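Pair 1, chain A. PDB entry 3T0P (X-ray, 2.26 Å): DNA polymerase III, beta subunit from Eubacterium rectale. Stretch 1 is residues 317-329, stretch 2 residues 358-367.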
# COMPACT_ATOMS: atom_id res chain seq x y z
N MSE A 317 11.76 -16.96 -34.55
CA MSE A 317 10.53 -16.96 -33.77
C MSE A 317 10.84 -17.67 -32.46
O MSE A 317 11.32 -18.79 -32.48
CB MSE A 317 9.38 -17.60 -34.51
CG MSE A 317 8.08 -17.39 -33.72
SE MSE A 317 6.51 -18.14 -34.55
CE MSE A 317 7.15 -19.97 -34.97
N ILE A 318 10.64 -17.00 -31.34
CA ILE A 318 10.99 -17.57 -30.03
C ILE A 318 9.93 -17.16 -28.98
O ILE A 318 9.42 -16.04 -29.02
CB ILE A 318 12.45 -17.13 -29.65
CG1 ILE A 318 12.98 -17.82 -28.39
CG2 ILE A 318 12.65 -15.59 -29.61
CD1 ILE A 318 14.57 -17.70 -28.20
N GLY A 319 9.63 -18.05 -28.05
CA GLY A 319 8.66 -17.77 -27.00
C GLY A 319 9.27 -17.71 -25.61
O GLY A 319 10.29 -18.36 -25.34
N PHE A 320 8.66 -16.92 -24.72
CA PHE A 320 9.14 -16.74 -23.35
C PHE A 320 8.05 -16.50 -22.36
O PHE A 320 6.99 -15.96 -22.70
CB PHE A 320 10.04 -15.48 -23.26
CG PHE A 320 11.32 -15.50 -24.05
CD1 PHE A 320 12.48 -16.08 -23.52
CD2 PHE A 320 11.40 -14.89 -25.30
CE1 PHE A 320 13.67 -16.11 -24.25
CE2 PHE A 320 12.60 -14.89 -26.02
CZ PHE A 320 13.72 -15.50 -25.49
N ASN A 321 8.37 -16.78 -21.09
CA ASN A 321 7.52 -16.39 -19.96
C ASN A 321 7.72 -14.88 -19.82
O ASN A 321 8.86 -14.44 -19.60
CB ASN A 321 7.91 -17.15 -18.71
CG ASN A 321 7.05 -16.88 -17.50
OD1 ASN A 321 6.35 -15.86 -17.38
ND2 ASN A 321 7.09 -17.81 -16.57
N PRO A 322 6.65 -14.06 -20.03
CA PRO A 322 6.82 -12.59 -19.98
C PRO A 322 7.45 -12.08 -18.67
O PRO A 322 8.26 -11.13 -18.72
CB PRO A 322 5.39 -12.04 -20.15
CG PRO A 322 4.48 -13.20 -20.13
CD PRO A 322 5.25 -14.45 -20.33
N LYS A 323 7.13 -12.73 -17.54
CA LYS A 323 7.62 -12.37 -16.20
C LYS A 323 9.17 -12.24 -16.13
O LYS A 323 9.69 -11.27 -15.57
CB LYS A 323 7.15 -13.40 -15.17
CG LYS A 323 7.57 -13.12 -13.73
CD LYS A 323 7.42 -14.37 -12.84
CE LYS A 323 7.63 -14.04 -11.38
NZ LYS A 323 9.02 -13.58 -11.09
N PHE A 324 9.88 -13.20 -16.73
CA PHE A 324 11.34 -13.26 -16.76
C PHE A 324 11.97 -12.03 -17.47
O PHE A 324 12.98 -11.50 -17.02
CB PHE A 324 11.81 -14.56 -17.40
CG PHE A 324 11.34 -15.84 -16.71
CD1 PHE A 324 10.90 -15.81 -15.39
CD2 PHE A 324 11.34 -17.06 -17.38
CE1 PHE A 324 10.48 -16.99 -14.75
CE2 PHE A 324 10.91 -18.23 -16.74
CZ PHE A 324 10.50 -18.19 -15.42
N PHE A 325 11.34 -11.57 -18.54
CA PHE A 325 11.82 -10.41 -19.26
C PHE A 325 11.52 -9.13 -18.49
O PHE A 325 12.38 -8.25 -18.41
CB PHE A 325 11.19 -10.37 -20.65
CG PHE A 325 12.15 -10.83 -21.72
CD1 PHE A 325 13.05 -9.95 -22.30
CD2 PHE A 325 12.19 -12.17 -22.10
CE1 PHE A 325 13.97 -10.39 -23.25
CE2 PHE A 325 13.13 -12.61 -23.04
CZ PHE A 325 13.99 -11.72 -23.63
N ILE A 326 10.30 -9.02 -17.94
CA ILE A 326 9.86 -7.87 -17.16
C ILE A 326 10.80 -7.72 -15.94
O ILE A 326 11.37 -6.64 -15.75
CB ILE A 326 8.38 -8.00 -16.74
CG1 ILE A 326 7.45 -7.77 -17.94
CG2 ILE A 326 8.04 -7.02 -15.62
CD1 ILE A 326 6.05 -8.34 -17.79
N ASP A 327 11.04 -8.80 -15.19
CA ASP A 327 11.95 -8.75 -14.02
C ASP A 327 13.32 -8.20 -14.38
O ASP A 327 13.79 -7.31 -13.69
CB ASP A 327 12.14 -10.13 -13.39
CG ASP A 327 10.97 -10.74 -12.68
OD1 ASP A 327 9.93 -10.03 -12.53
OD2 ASP A 327 11.05 -11.94 -12.30
N ALA A 328 13.93 -8.69 -15.50
CA ALA A 328 15.26 -8.24 -15.89
C ALA A 328 15.23 -6.83 -16.47
O ALA A 328 16.10 -6.04 -16.12
CB ALA A 328 15.88 -9.21 -16.90
N LEU A 329 14.27 -6.50 -17.34
CA LEU A 329 14.21 -5.17 -17.95
C LEU A 329 13.95 -4.08 -16.91
O LEU A 329 14.51 -3.01 -17.05
CB LEU A 329 13.20 -5.11 -19.09
CG LEU A 329 13.52 -5.95 -20.32
CD1 LEU A 329 12.31 -6.08 -21.24
CD2 LEU A 329 14.74 -5.42 -21.07
N ILE A 358 24.77 -9.72 -17.31
CA ILE A 358 24.31 -10.79 -18.20
C ILE A 358 23.03 -11.35 -17.62
O ILE A 358 23.04 -11.85 -16.50
CB ILE A 358 25.30 -11.94 -18.51
CG1 ILE A 358 26.70 -11.45 -18.92
CG2 ILE A 358 24.69 -12.86 -19.60
CD1 ILE A 358 27.80 -12.61 -19.01
N TYR A 359 21.93 -11.22 -18.35
CA TYR A 359 20.66 -11.82 -17.96
C TYR A 359 20.38 -12.93 -18.98
O TYR A 359 20.27 -12.67 -20.18
CB TYR A 359 19.51 -10.80 -17.85
CG TYR A 359 19.74 -9.81 -16.73
CD1 TYR A 359 19.41 -10.13 -15.42
CD2 TYR A 359 20.32 -8.57 -16.98
CE1 TYR A 359 19.68 -9.24 -14.38
CE2 TYR A 359 20.57 -7.67 -15.95
CZ TYR A 359 20.27 -8.03 -14.64
OH TYR A 359 20.53 -7.13 -13.62
N LEU A 360 20.42 -14.18 -18.51
CA LEU A 360 20.16 -15.37 -19.34
C LEU A 360 18.74 -15.80 -19.05
O LEU A 360 18.38 -15.94 -17.90
CB LEU A 360 21.17 -16.49 -19.00
CG LEU A 360 21.10 -17.82 -19.77
CD1 LEU A 360 22.38 -18.59 -19.59
CD2 LEU A 360 19.95 -18.74 -19.28
N ILE A 361 17.92 -15.97 -20.08
CA ILE A 361 16.53 -16.40 -19.90
C ILE A 361 16.32 -17.60 -20.81
O ILE A 361 16.65 -17.53 -21.98
CB ILE A 361 15.52 -15.23 -20.20
CG1 ILE A 361 15.74 -14.02 -19.26
CG2 ILE A 361 14.07 -15.71 -20.13
CD1 ILE A 361 15.34 -12.67 -19.85
N LEU A 362 15.78 -18.70 -20.28
CA LEU A 362 15.49 -19.86 -21.10
C LEU A 362 14.16 -19.63 -21.80
O LEU A 362 13.20 -19.19 -21.17
CB LEU A 362 15.44 -21.19 -20.32
CG LEU A 362 16.74 -21.72 -19.70
CD1 LEU A 362 16.47 -23.03 -18.94
CD2 LEU A 362 17.81 -21.95 -20.73
N PRO A 363 14.06 -19.93 -23.10
CA PRO A 363 12.79 -19.76 -23.78
C PRO A 363 11.85 -20.94 -23.51
O PRO A 363 12.28 -21.98 -23.00
CB PRO A 363 13.21 -19.74 -25.27
CG PRO A 363 14.37 -20.61 -25.33
CD PRO A 363 15.09 -20.48 -24.01
N VAL A 364 10.61 -20.80 -23.97
CA VAL A 364 9.60 -21.83 -23.89
C VAL A 364 9.95 -22.94 -24.87
O VAL A 364 10.37 -22.70 -26.00
CB VAL A 364 8.22 -21.21 -24.17
CG1 VAL A 364 7.21 -22.25 -24.61
CG2 VAL A 364 7.74 -20.44 -22.95
N ASN A 365 9.82 -24.17 -24.41
CA ASN A 365 10.06 -25.30 -25.29
C ASN A 365 8.70 -25.68 -25.89
O ASN A 365 7.81 -26.15 -25.18
CB ASN A 365 10.75 -26.46 -24.55
CG ASN A 365 10.83 -27.72 -25.37
OD1 ASN A 365 11.36 -27.74 -26.48
ND2 ASN A 365 10.25 -28.79 -24.85
N PHE A 366 8.52 -25.39 -27.19
CA PHE A 366 7.30 -25.72 -27.89
C PHE A 366 7.31 -27.18 -28.41
O PHE A 366 6.27 -27.66 -28.87
CB PHE A 366 7.07 -24.72 -29.04
CG PHE A 366 6.73 -23.33 -28.58
CD1 PHE A 366 5.46 -23.03 -28.10
CD2 PHE A 366 7.68 -22.31 -28.62
CE1 PHE A 366 5.15 -21.74 -27.67
CE2 PHE A 366 7.35 -21.02 -28.21
CZ PHE A 366 6.09 -20.75 -27.72
N ASN A 367 8.48 -27.88 -28.31
CA ASN A 367 8.77 -29.27 -28.75
C ASN A 367 8.61 -29.44 -30.29
O ASN A 367 8.24 -30.53 -30.77
CB ASN A 367 7.90 -30.31 -27.99
CG ASN A 367 8.46 -30.74 -26.66
OD1 ASN A 367 7.94 -30.38 -25.59
ND2 ASN A 367 9.53 -31.54 -26.69
O HOH W 1 10.67 -20.79 -27.93
O HOH W 2 10.74 -18.46 -20.81

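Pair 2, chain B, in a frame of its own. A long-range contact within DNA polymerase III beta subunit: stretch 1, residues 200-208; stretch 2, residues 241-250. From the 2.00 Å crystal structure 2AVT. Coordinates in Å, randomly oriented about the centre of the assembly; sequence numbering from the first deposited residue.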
# COMPACT_ATOMS: atom_id res chain seq x y z
N MET B 200 -17.21 30.62 15.75
CA MET B 200 -16.48 29.78 16.69
C MET B 200 -17.00 28.36 16.60
O MET B 200 -18.07 28.05 17.12
CB MET B 200 -16.65 30.29 18.12
CG MET B 200 -15.91 29.44 19.13
SD MET B 200 -16.09 30.05 20.79
CE MET B 200 -17.51 29.08 21.35
N VAL B 201 -16.24 27.49 15.95
CA VAL B 201 -16.66 26.11 15.77
C VAL B 201 -15.54 25.12 16.02
O VAL B 201 -14.38 25.49 16.23
CB VAL B 201 -17.20 25.87 14.34
CG1 VAL B 201 -18.40 26.74 14.08
CG2 VAL B 201 -16.11 26.18 13.32
N VAL B 202 -15.91 23.84 15.99
CA VAL B 202 -14.96 22.76 16.18
C VAL B 202 -15.27 21.81 15.03
O VAL B 202 -16.39 21.33 14.90
CB VAL B 202 -15.17 22.05 17.53
CG1 VAL B 202 -14.17 20.92 17.68
CG2 VAL B 202 -15.01 23.05 18.67
N LEU B 203 -14.27 21.56 14.19
CA LEU B 203 -14.44 20.70 13.03
C LEU B 203 -13.64 19.41 13.17
O LEU B 203 -12.42 19.45 13.41
CB LEU B 203 -13.99 21.44 11.77
CG LEU B 203 -14.54 20.87 10.46
CD1 LEU B 203 -16.06 20.94 10.51
CD2 LEU B 203 -14.02 21.66 9.28
N PRO B 204 -14.30 18.26 13.02
CA PRO B 204 -13.63 16.95 13.14
C PRO B 204 -12.38 16.98 12.28
O PRO B 204 -12.43 17.34 11.10
CB PRO B 204 -14.69 15.98 12.60
CG PRO B 204 -15.96 16.63 12.97
CD PRO B 204 -15.71 18.09 12.63
N SER B 205 -11.24 16.62 12.87
CA SER B 205 -9.98 16.65 12.14
C SER B 205 -9.95 15.84 10.86
O SER B 205 -9.33 16.26 9.88
CB SER B 205 -8.84 16.22 13.06
OG SER B 205 -9.13 14.98 13.68
N LYS B 206 -10.59 14.67 10.86
CA LYS B 206 -10.57 13.85 9.65
C LYS B 206 -11.26 14.58 8.52
O LYS B 206 -10.83 14.50 7.37
CB LYS B 206 -11.26 12.51 9.89
CG LYS B 206 -11.07 11.54 8.73
CD LYS B 206 -11.52 10.13 9.08
CE LYS B 206 -10.94 9.12 8.10
NZ LYS B 206 -9.45 9.21 8.06
N SER B 207 -12.32 15.30 8.84
CA SER B 207 -13.07 16.04 7.84
C SER B 207 -12.20 17.10 7.17
O SER B 207 -12.39 17.42 6.00
CB SER B 207 -14.30 16.69 8.49
OG SER B 207 -15.16 15.70 9.02
N LEU B 208 -11.24 17.65 7.92
CA LEU B 208 -10.35 18.67 7.38
C LEU B 208 -9.31 18.05 6.45
O LEU B 208 -8.96 18.65 5.43
CB LEU B 208 -9.67 19.44 8.52
CG LEU B 208 -10.60 20.45 9.18
CD1 LEU B 208 -9.91 21.12 10.36
CD2 LEU B 208 -11.02 21.48 8.15
N TYR B 241 -19.50 19.85 2.56
CA TYR B 241 -20.14 20.09 3.85
C TYR B 241 -19.52 19.22 4.93
O TYR B 241 -19.08 18.10 4.65
CB TYR B 241 -21.63 19.75 3.82
CG TYR B 241 -22.46 20.55 2.86
CD1 TYR B 241 -22.41 20.29 1.49
CD2 TYR B 241 -23.31 21.54 3.31
CE1 TYR B 241 -23.20 21.00 0.60
CE2 TYR B 241 -24.11 22.26 2.42
CZ TYR B 241 -24.04 21.98 1.07
OH TYR B 241 -24.82 22.69 0.19
N THR B 242 -19.49 19.73 6.15
CA THR B 242 -18.93 18.98 7.26
C THR B 242 -19.76 19.17 8.52
O THR B 242 -20.15 20.29 8.84
CB THR B 242 -17.52 19.41 7.60
OG1 THR B 242 -16.70 19.38 6.42
CG2 THR B 242 -16.94 18.47 8.64
N ARG B 243 -20.03 18.07 9.22
CA ARG B 243 -20.79 18.11 10.46
C ARG B 243 -19.91 18.73 11.53
O ARG B 243 -18.70 18.50 11.55
CB ARG B 243 -21.19 16.68 10.85
CG ARG B 243 -21.61 16.47 12.30
CD ARG B 243 -22.09 15.03 12.49
NE ARG B 243 -22.15 14.62 13.89
CZ ARG B 243 -21.09 14.42 14.67
NH1 ARG B 243 -21.25 14.04 15.93
NH2 ARG B 243 -19.87 14.59 14.18
N LEU B 244 -20.50 19.54 12.40
CA LEU B 244 -19.75 20.20 13.47
C LEU B 244 -19.85 19.49 14.81
O LEU B 244 -20.88 18.89 15.14
CB LEU B 244 -20.25 21.64 13.64
CG LEU B 244 -20.07 22.62 12.47
CD1 LEU B 244 -20.63 23.97 12.86
CD2 LEU B 244 -18.60 22.75 12.11
N LEU B 245 -18.77 19.56 15.58
CA LEU B 245 -18.76 18.95 16.91
C LEU B 245 -19.35 19.99 17.86
O LEU B 245 -18.83 21.10 17.96
CB LEU B 245 -17.34 18.58 17.31
CG LEU B 245 -16.72 17.43 16.51
CD1 LEU B 245 -15.24 17.30 16.82
CD2 LEU B 245 -17.46 16.13 16.85
N GLU B 246 -20.44 19.64 18.53
CA GLU B 246 -21.07 20.57 19.46
C GLU B 246 -20.41 20.49 20.82
O GLU B 246 -19.78 19.49 21.17
CB GLU B 246 -22.56 20.28 19.60
CG GLU B 246 -23.33 20.26 18.29
CD GLU B 246 -24.82 20.18 18.50
OE1 GLU B 246 -25.26 19.41 19.39
OE2 GLU B 246 -25.57 20.88 17.78
N GLY B 247 -20.57 21.55 21.61
CA GLY B 247 -19.99 21.57 22.93
C GLY B 247 -19.06 22.74 23.12
O GLY B 247 -18.76 23.50 22.20
N ASN B 248 -18.61 22.89 24.36
CA ASN B 248 -17.71 23.95 24.77
C ASN B 248 -16.27 23.46 24.63
O ASN B 248 -15.86 22.55 25.34
CB ASN B 248 -17.98 24.29 26.24
CG ASN B 248 -19.45 24.42 26.54
OD1 ASN B 248 -20.06 25.47 26.32
ND2 ASN B 248 -20.05 23.34 27.04
N TYR B 249 -15.51 24.04 23.71
CA TYR B 249 -14.12 23.63 23.54
C TYR B 249 -13.35 24.17 24.75
O TYR B 249 -13.66 25.26 25.24
CB TYR B 249 -13.53 24.21 22.25
CG TYR B 249 -12.23 23.55 21.85
CD1 TYR B 249 -12.22 22.30 21.24
CD2 TYR B 249 -11.02 24.17 22.11
CE1 TYR B 249 -11.03 21.68 20.92
CE2 TYR B 249 -9.83 23.55 21.79
CZ TYR B 249 -9.84 22.31 21.19
OH TYR B 249 -8.65 21.70 20.88
N PRO B 250 -12.36 23.42 25.25
CA PRO B 250 -11.59 23.88 26.41
C PRO B 250 -10.85 25.20 26.19
O PRO B 250 -10.55 25.58 25.06
CB PRO B 250 -10.64 22.72 26.68
CG PRO B 250 -10.47 22.09 25.33
CD PRO B 250 -11.87 22.11 24.79
O HOH W 3 -18.88 23.40 16.65

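Both pairs place the end of a strand and the start of the following helix against a second strand that runs out into an extended loop. The backbones superpose with an RMSD of 0.7 Å over 14 central residues. Gly A319 matches Val B202, and Val A364 matches Leu B245.

One direct backbone hydrogen bond joins the stretches in each pair, at the same position. In pair 1, Val A364 N donates to Gly A319 O at 2.8 Å. In pair 2, Leu B245 N donates to Val B202 O at 3.0 Å. Both are nearly straight, with angles of 167°. A water extends the link in both. In pair 1, water 1 accepts from Gly A319 N and donates to Val A364 O. In pair 2, water 3 accepts from Val B202 N and donates to Leu B245 O. Pair 1 has a second bridge, water 2, between Asn A321 N and Leu A362 O. At the position of Asn A321, pair 2 has Pro B204, whose N carries no hydrogen to donate.

The side chains fill the shared frame differently. Gly A319 leaves room for the ring of Phe A366, whose edge meets it, with CE2 3.7 Å from Gly A319 CA. An ideal CB on the glycine would lie 2.5 Å from Phe A366 CE2, a clash. Pair 2 reverses the sizes. Val B202 points toward the other stretch, and Gly B247 occupies the position of Phe A366. Val B202 CG1 packs on Leu B245 CD1 at 3.9 Å, and its CG2 lies 3.9 Å from Tyr B249 CD1.

Ile A318 and Val B201 match closely. Ile A318 CG1 reaches Pro A363 CB at 3.7 Å; Val B201 CG1 reaches Leu B244 CD1 at 3.8 Å.

Ile A361 and Thr B242 both point toward the first stretch. Ile A361 CG2 packs against Phe A324 CB at 3.7 Å. Its CD1 sits over one face of the Phe A325 ring, 3.9 Å from the centroid, in a CH-pi contact. Thr B242 is smaller, and its CG2 lies 3.2 Å from Ser B207 CB, at the position of Phe A324. Thr B242 OG1 and Ser B207 OG are buried by the contact without a polar partner in the model.

Asn A321 OD1 caps the helix by accepting from Lys A323 N at 3.2 Å. Pro B204 instead packs its CG on Leu B245 CG at 3.7 Å.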